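PDB 4PY6: bromodomain protein, putative from Plasmodium falciparum 3D7, which probably recognises acetylated lysine through the bromodomain that this piece of a larger malaria-parasite protein comprises. Local coordinates for residues H92-K95 with L96-K99. Residues are numbered along the deposited sequence; the frame is centred on the assembly and turned at random.
Sequences HDMK and LIYK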
ATOM      1  N   HIS A  92      16.856  -3.048   0.740  1.00 20.22           N
ATOM      2  CA  HIS A  92      17.269  -3.266  -0.648  1.00 20.25           C
ATOM      3  C   HIS A  92      16.621  -4.503  -1.257  1.00 23.09           C
ATOM      4  O   HIS A  92      16.238  -4.460  -2.425  1.00 22.99           O
ATOM      5  CB  HIS A  92      18.800  -3.333  -0.770  1.00 21.46           C
ATOM      6  CG  HIS A  92      19.497  -2.026  -0.535  1.00 25.49           C
ATOM      7  ND1 HIS A  92      20.804  -1.980  -0.080  1.00 27.75           N
ATOM      8  CD2 HIS A  92      19.050  -0.758  -0.701  1.00 27.47           C
ATOM      9  CE1 HIS A  92      21.107  -0.696   0.014  1.00 27.73           C
ATOM     10  NE2 HIS A  92      20.083   0.077  -0.347  1.00 28.02           N
ATOM     11  N   ASP A  93      16.472  -5.586  -0.461  1.00 18.60           N
ATOM     12  CA  ASP A  93      15.843  -6.838  -0.896  1.00 17.97           C
ATOM     13  C   ASP A  93      14.335  -6.686  -1.065  1.00 21.41           C
ATOM     14  O   ASP A  93      13.782  -7.194  -2.040  1.00 21.06           O
ATOM     15  CB  ASP A  93      16.185  -8.001   0.053  1.00 19.47           C
ATOM     16  CG  ASP A  93      17.465  -8.764  -0.272  1.00 27.32           C
ATOM     17  OD1 ASP A  93      18.186  -8.353  -1.209  1.00 27.67           O
ATOM     18  OD2 ASP A  93      17.730  -9.784   0.394  1.00 32.29           O
ATOM     19  N   MET A  94      13.672  -5.973  -0.131  1.00 17.79           N
ATOM     20  CA  MET A  94      12.230  -5.717  -0.195  1.00 17.66           C
ATOM     21  C   MET A  94      11.908  -4.870  -1.423  1.00 21.98           C
ATOM     22  O   MET A  94      10.974  -5.201  -2.150  1.00 22.03           O
ATOM     23  CB  MET A  94      11.720  -5.041   1.085  1.00 19.98           C
ATOM     24  CG  MET A  94      11.697  -5.950   2.303  1.00 23.48           C
ATOM     25  SD  MET A  94      10.344  -7.147   2.317  1.00 28.09           S
ATOM     26  CE  MET A  94       9.043  -6.155   2.978  1.00 25.28           C
ATOM     27  N   LYS A  95      12.726  -3.821  -1.689  1.00 18.69           N
ATOM     28  CA  LYS A  95      12.593  -2.933  -2.851  1.00 19.09           C
ATOM     29  C   LYS A  95      12.834  -3.688  -4.162  1.00 23.43           C
ATOM     30  O   LYS A  95      12.201  -3.377  -5.172  1.00 23.73           O
ATOM     31  CB  LYS A  95      13.560  -1.738  -2.749  1.00 21.97           C
ATOM     32  CG  LYS A  95      13.143  -0.644  -1.752  1.00 34.88           C
ATOM     33  CD  LYS A  95      12.022   0.278  -2.255  1.00 43.88           C
ATOM     34  CE  LYS A  95      12.501   1.405  -3.142  1.00 54.32           C
ATOM     35  NZ  LYS A  95      11.382   2.305  -3.538  1.00 63.76           N
ATOM     36  N   LEU A  96      13.744  -4.683  -4.130  1.00 19.65           N
ATOM     37  CA  LEU A  96      14.115  -5.530  -5.263  1.00 19.58           C
ATOM     38  C   LEU A  96      12.929  -6.343  -5.793  1.00 23.56           C
ATOM     39  O   LEU A  96      12.811  -6.488  -7.008  1.00 23.96           O
ATOM     40  CB  LEU A  96      15.288  -6.442  -4.862  1.00 19.36           C
ATOM     41  CG  LEU A  96      16.043  -7.207  -5.948  1.00 24.52           C
ATOM     42  CD1 LEU A  96      16.664  -6.267  -6.976  1.00 25.47           C
ATOM     43  CD2 LEU A  96      17.130  -8.064  -5.327  1.00 26.51           C
ATOM     44  N   ILE A  97      12.045  -6.840  -4.895  1.00 19.47           N
ATOM     45  CA  ILE A  97      10.837  -7.605  -5.245  1.00 19.64           C
ATOM     46  C   ILE A  97       9.976  -6.804  -6.236  1.00 24.32           C
ATOM     47  O   ILE A  97       9.634  -7.305  -7.311  1.00 24.84           O
ATOM     48  CB  ILE A  97       9.999  -7.973  -3.977  1.00 22.52           C
ATOM     49  CG1 ILE A  97      10.778  -8.859  -2.988  1.00 22.50           C
ATOM     50  CG2 ILE A  97       8.655  -8.610  -4.359  1.00 23.62           C
ATOM     51  CD1 ILE A  97      10.086  -9.026  -1.618  1.00 29.39           C
ATOM     52  N   TYR A  98       9.632  -5.562  -5.858  1.00 20.42           N
ATOM     53  CA  TYR A  98       8.784  -4.671  -6.639  1.00 21.19           C
ATOM     54  C   TYR A  98       9.476  -4.135  -7.885  1.00 27.19           C
ATOM     55  O   TYR A  98       8.827  -4.020  -8.925  1.00 28.19           O
ATOM     56  CB  TYR A  98       8.198  -3.546  -5.762  1.00 21.84           C
ATOM     57  CG  TYR A  98       7.829  -3.991  -4.359  1.00 21.98           C
ATOM     58  CD1 TYR A  98       6.899  -5.007  -4.148  1.00 23.76           C
ATOM     59  CD2 TYR A  98       8.418  -3.405  -3.244  1.00 22.09           C
ATOM     60  CE1 TYR A  98       6.591  -5.450  -2.864  1.00 23.51           C
ATOM     61  CE2 TYR A  98       8.081  -3.807  -1.953  1.00 22.54           C
ATOM     62  CZ  TYR A  98       7.170  -4.833  -1.766  1.00 29.06           C
ATOM     63  OH  TYR A  98       6.845  -5.243  -0.495  1.00 28.78           O
ATOM     64  N   LYS A  99      10.792  -3.848  -7.799  1.00 23.98           N
ATOM     65  CA  LYS A  99      11.595  -3.361  -8.926  1.00 24.90           C
ATOM     66  C   LYS A  99      11.744  -4.421 -10.032  1.00 30.00           C
ATOM     67  O   LYS A  99      11.756  -4.064 -11.212  1.00 30.85           O
ATOM     68  CB  LYS A  99      12.973  -2.875  -8.453  1.00 27.17           C
ATOM     69  CG  LYS A  99      12.961  -1.477  -7.856  1.00 38.94           C
ATOM     70  CD  LYS A  99      14.358  -1.034  -7.458  1.00 48.27           C
ATOM     71  CE  LYS A  99      14.353   0.339  -6.835  1.00 59.55           C
ATOM     72  NZ  LYS A  99      15.733   0.829  -6.575  1.00 69.87           N
TER
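Leu96 takes up the carbonyl of His92 one turn back, its N 3.0 Å from His92 O, with the donor tilted 33° out of the carbonyl plane. The CG of Leu96 lies anti to the backbone N (chi1 -167°), which carries Leu96 CD2 back to 4.3 Å from Asp93 OD1, a loose approach; that carboxylate is held elsewhere, by a salt bridge to Lys68 and a hydrogen bond to Tyr84. Ile97 N is shared between two weak bonds, each 3.4 Å long, to Asp93 O and Met94 O. Ile97 CD1 lies 4.4 Å from Met94 SD, and both side chains also pack on Ile75 of helix 72-81. Tyr98 swings its ring back beside the preceding turn: with its CG beside the backbone N and anti to the carbonyl carbon (chi1 -37°), CE2 comes to 3.2 Å from Met94 O, which meets the ring obliquely. The phenol hydroxyl is anchored by a hydrogen bond to Tyr72. Lys99 N closes the turn with a straighter bond to Lys95 O, 3.0 Å long and in the carbonyl plane. Lys95 NZ and Lys99 NZ stay 5.5 Å apart, Lys99 extended and Lys95 bent at chi2 and chi3; Lys95 NZ is salt-bridged to Asp122, which probably offsets some of the repulsion between the like charges. These are turns of an amphipathic alpha-helix in the bromodomain's helical bundle, its buried side set against helices 72-81 and 112-138.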